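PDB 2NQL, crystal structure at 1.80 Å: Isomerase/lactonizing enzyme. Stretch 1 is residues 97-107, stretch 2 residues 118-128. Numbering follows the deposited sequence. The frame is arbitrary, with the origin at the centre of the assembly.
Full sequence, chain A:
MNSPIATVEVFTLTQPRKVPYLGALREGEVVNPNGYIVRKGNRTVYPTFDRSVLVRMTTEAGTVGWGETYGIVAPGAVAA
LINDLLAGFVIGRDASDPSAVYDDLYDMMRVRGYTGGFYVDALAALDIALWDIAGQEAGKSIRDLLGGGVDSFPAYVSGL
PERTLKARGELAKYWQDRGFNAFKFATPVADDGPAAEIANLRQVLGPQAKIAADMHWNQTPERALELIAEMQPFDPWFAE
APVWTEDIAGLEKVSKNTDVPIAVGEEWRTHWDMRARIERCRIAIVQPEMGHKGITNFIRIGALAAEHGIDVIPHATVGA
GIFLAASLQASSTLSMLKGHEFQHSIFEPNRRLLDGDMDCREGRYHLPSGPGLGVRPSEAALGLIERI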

# COMPACT_ATOMS: atom_id res chain seq x y z
N ASP A 97 4.47 23.70 -10.32
CA ASP A 97 3.58 22.64 -10.76
C ASP A 97 3.61 21.54 -9.68
O ASP A 97 4.29 20.54 -9.85
CB ASP A 97 4.10 22.11 -12.11
CG ASP A 97 3.13 21.18 -12.81
OD1 ASP A 97 2.16 20.66 -12.20
OD2 ASP A 97 3.37 20.93 -14.02
N PRO A 98 2.88 21.73 -8.55
CA PRO A 98 2.95 20.70 -7.49
C PRO A 98 2.57 19.28 -7.96
O PRO A 98 3.18 18.29 -7.48
CB PRO A 98 1.98 21.21 -6.41
CG PRO A 98 1.87 22.74 -6.68
CD PRO A 98 1.98 22.86 -8.19
N SER A 99 1.62 19.18 -8.89
CA SER A 99 1.16 17.87 -9.33
C SER A 99 2.23 17.10 -10.11
O SER A 99 2.31 15.88 -10.03
CB SER A 99 -0.14 17.95 -10.10
OG SER A 99 -1.18 18.38 -9.22
N ALA A 100 3.06 17.85 -10.83
CA ALA A 100 4.24 17.27 -11.49
C ALA A 100 5.22 16.66 -10.47
O ALA A 100 5.75 15.57 -10.70
CB ALA A 100 4.95 18.33 -12.36
N VAL A 101 5.45 17.35 -9.35
CA VAL A 101 6.32 16.81 -8.30
C VAL A 101 5.71 15.54 -7.69
O VAL A 101 6.42 14.52 -7.56
CB VAL A 101 6.67 17.85 -7.21
CG1 VAL A 101 7.50 17.21 -6.06
CG2 VAL A 101 7.44 19.05 -7.81
N TYR A 102 4.42 15.59 -7.34
CA TYR A 102 3.68 14.41 -6.88
C TYR A 102 3.85 13.21 -7.83
O TYR A 102 4.17 12.09 -7.39
CB TYR A 102 2.17 14.70 -6.67
CG TYR A 102 1.44 13.41 -6.41
CD1 TYR A 102 1.43 12.84 -5.12
CD2 TYR A 102 0.84 12.71 -7.45
CE1 TYR A 102 0.79 11.60 -4.89
CE2 TYR A 102 0.21 11.48 -7.24
CZ TYR A 102 0.19 10.92 -5.97
OH TYR A 102 -0.44 9.71 -5.81
N ASP A 103 3.62 13.44 -9.12
CA ASP A 103 3.66 12.36 -10.11
C ASP A 103 5.06 11.77 -10.20
O ASP A 103 5.19 10.54 -10.30
CB ASP A 103 3.21 12.86 -11.49
CG ASP A 103 1.70 13.00 -11.61
OD1 ASP A 103 0.96 12.38 -10.81
OD2 ASP A 103 1.24 13.74 -12.53
N ASP A 104 6.09 12.61 -10.13
CA ASP A 104 7.48 12.11 -10.09
C ASP A 104 7.77 11.24 -8.87
O ASP A 104 8.40 10.18 -8.99
CB ASP A 104 8.48 13.25 -10.16
CG ASP A 104 8.58 13.86 -11.57
OD1 ASP A 104 7.98 13.30 -12.51
OD2 ASP A 104 9.22 14.92 -11.69
N LEU A 105 7.31 11.68 -7.70
CA LEU A 105 7.53 10.91 -6.46
C LEU A 105 6.78 9.61 -6.49
O LEU A 105 7.33 8.57 -6.10
CB LEU A 105 7.13 11.74 -5.21
CG LEU A 105 7.85 13.07 -4.99
CD1 LEU A 105 7.32 13.78 -3.71
CD2 LEU A 105 9.35 12.89 -4.91
N TYR A 106 5.53 9.65 -6.95
CA TYR A 106 4.73 8.44 -7.11
C TYR A 106 5.43 7.42 -8.01
O TYR A 106 5.54 6.22 -7.68
CB TYR A 106 3.34 8.77 -7.64
CG TYR A 106 2.42 7.58 -7.73
CD1 TYR A 106 1.75 7.10 -6.61
CD2 TYR A 106 2.19 6.95 -8.96
CE1 TYR A 106 0.88 6.00 -6.71
CE2 TYR A 106 1.36 5.85 -9.06
CZ TYR A 106 0.69 5.39 -7.96
OH TYR A 106 -0.15 4.31 -8.11
N ASP A 107 5.90 7.92 -9.15
CA ASP A 107 6.62 7.07 -10.12
C ASP A 107 7.86 6.35 -9.59
O ASP A 107 8.23 5.30 -10.14
CB ASP A 107 7.00 7.89 -11.35
CG ASP A 107 5.84 8.16 -12.25
OD1 ASP A 107 4.74 7.61 -12.01
OD2 ASP A 107 6.02 8.92 -13.22
N PHE A 118 1.26 3.61 3.28
CA PHE A 118 2.12 4.62 3.87
C PHE A 118 2.85 5.47 2.84
O PHE A 118 3.17 6.61 3.11
CB PHE A 118 3.14 3.99 4.82
CG PHE A 118 2.50 3.37 6.04
CD1 PHE A 118 2.07 4.17 7.08
CD2 PHE A 118 2.30 1.98 6.10
CE1 PHE A 118 1.45 3.61 8.22
CE2 PHE A 118 1.70 1.40 7.22
CZ PHE A 118 1.26 2.23 8.28
N TYR A 119 3.17 4.89 1.69
CA TYR A 119 3.86 5.65 0.66
C TYR A 119 3.02 6.85 0.20
O TYR A 119 3.51 7.97 0.20
CB TYR A 119 4.21 4.79 -0.55
CG TYR A 119 5.24 5.45 -1.45
CD1 TYR A 119 6.54 5.61 -1.03
CD2 TYR A 119 4.89 5.90 -2.75
CE1 TYR A 119 7.52 6.20 -1.86
CE2 TYR A 119 5.85 6.52 -3.59
CZ TYR A 119 7.16 6.64 -3.13
OH TYR A 119 8.15 7.21 -3.90
N VAL A 120 1.75 6.59 -0.12
CA VAL A 120 0.87 7.69 -0.51
C VAL A 120 0.51 8.61 0.66
O VAL A 120 0.35 9.80 0.45
CB VAL A 120 -0.32 7.27 -1.44
CG1 VAL A 120 -1.19 8.52 -1.87
CG2 VAL A 120 0.25 6.62 -2.72
N ASP A 121 0.47 8.08 1.89
CA ASP A 121 0.31 8.96 3.07
C ASP A 121 1.42 10.02 3.03
O ASP A 121 1.17 11.22 3.19
CB ASP A 121 0.45 8.19 4.39
CG ASP A 121 -0.81 7.46 4.82
OD1 ASP A 121 -1.87 7.56 4.18
OD2 ASP A 121 -0.69 6.72 5.84
N ALA A 122 2.66 9.55 2.83
CA ALA A 122 3.82 10.43 2.80
C ALA A 122 3.71 11.46 1.69
O ALA A 122 3.98 12.65 1.91
CB ALA A 122 5.13 9.63 2.69
N LEU A 123 3.33 10.99 0.50
CA LEU A 123 3.17 11.87 -0.66
C LEU A 123 2.09 12.91 -0.40
O LEU A 123 2.22 14.04 -0.83
CB LEU A 123 2.87 11.09 -1.92
CG LEU A 123 3.89 10.03 -2.39
CD1 LEU A 123 3.47 9.47 -3.78
CD2 LEU A 123 5.32 10.60 -2.42
N ALA A 124 1.04 12.50 0.31
CA ALA A 124 -0.08 13.40 0.64
C ALA A 124 0.41 14.60 1.45
O ALA A 124 0.09 15.77 1.12
CB ALA A 124 -1.18 12.61 1.40
N ALA A 125 1.21 14.33 2.48
CA ALA A 125 1.75 15.41 3.29
C ALA A 125 2.64 16.38 2.49
O ALA A 125 2.53 17.61 2.62
CB ALA A 125 2.46 14.88 4.53
N LEU A 126 3.50 15.84 1.63
CA LEU A 126 4.36 16.66 0.80
C LEU A 126 3.58 17.48 -0.22
O LEU A 126 3.94 18.61 -0.51
CB LEU A 126 5.39 15.77 0.06
CG LEU A 126 6.35 15.06 1.03
CD1 LEU A 126 7.20 13.98 0.28
CD2 LEU A 126 7.28 16.01 1.86
N ASP A 127 2.52 16.87 -0.75
CA ASP A 127 1.69 17.49 -1.79
C ASP A 127 0.91 18.68 -1.19
O ASP A 127 0.85 19.76 -1.79
CB ASP A 127 0.75 16.46 -2.40
CG ASP A 127 -0.08 17.02 -3.55
OD1 ASP A 127 0.44 17.10 -4.70
OD2 ASP A 127 -1.26 17.36 -3.33
N ILE A 128 0.36 18.48 -0.00
CA ILE A 128 -0.36 19.57 0.68
C ILE A 128 0.61 20.76 0.97
O ILE A 128 0.29 21.91 0.66
CB ILE A 128 -1.04 19.06 1.99
CG1 ILE A 128 -2.14 18.04 1.63
CG2 ILE A 128 -1.60 20.29 2.81
CD1 ILE A 128 -2.64 17.19 2.81
O HOH W 1 3.10 17.67 -4.82

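Residues 98-107 and 118-128 are both helical, and their axes run nearly antiparallel: the N-to-C directions differ by 160°, and the axes come within 9.9 Å at their closest. Tyr102 and Asp127 mark the register, their CA atoms 6.3 Å apart. Together the two stretches bury 433 Å².

The principal bump is Leu123. Its CA-to-CB bond points toward the first helix, and its chi1 m, chi2 t rotamer spreads the two methyls over different neighbours. Leu123 CD2 lies 3.5 Å from Leu105 CB. Leu123 CD1 enters a hollow lined by Tyr102 and Tyr106, one turn apart (i, i+4) on the first helix: it sits 3.6 Å from Tyr102 CE1, 3.7 Å from Tyr106 CA and 3.9 Å from Tyr106 CB. The approach to the Tyr102 ring is oblique, whereas CD1 lies near the plane of the Tyr106 ring, at its edge. These are apolar contacts at van der Waals range, so close fit rather than directional bonding accounts for them.

Leu105 returns the gesture, pointing toward the second helix and placing CD1 4.0 Å from Leu126 CD1. One turn before Leu123 on the second helix, Val120 CG2 meets the Tyr106 ring edge, 4.1 Å from CE1, extending the apolar seam.

Polar links lie toward the two ends of this apolar seam. Tyr119 OH donates a hydrogen bond to Leu105 O at 2.7 Å. That carbonyl lies near the plane of the Tyr119 ring, so the phenol reaches it edge-on. Near the start of the first helix, Asp127 OD1 comes within 3.6 Å of Tyr102 CB but is 4.1 Å from Pro98 O, too far for a direct bond between what are in any case two acceptors. A water resolves the mismatch, donating to Pro98 O and to Asp127 OD1, each 2.7 Å from the water O.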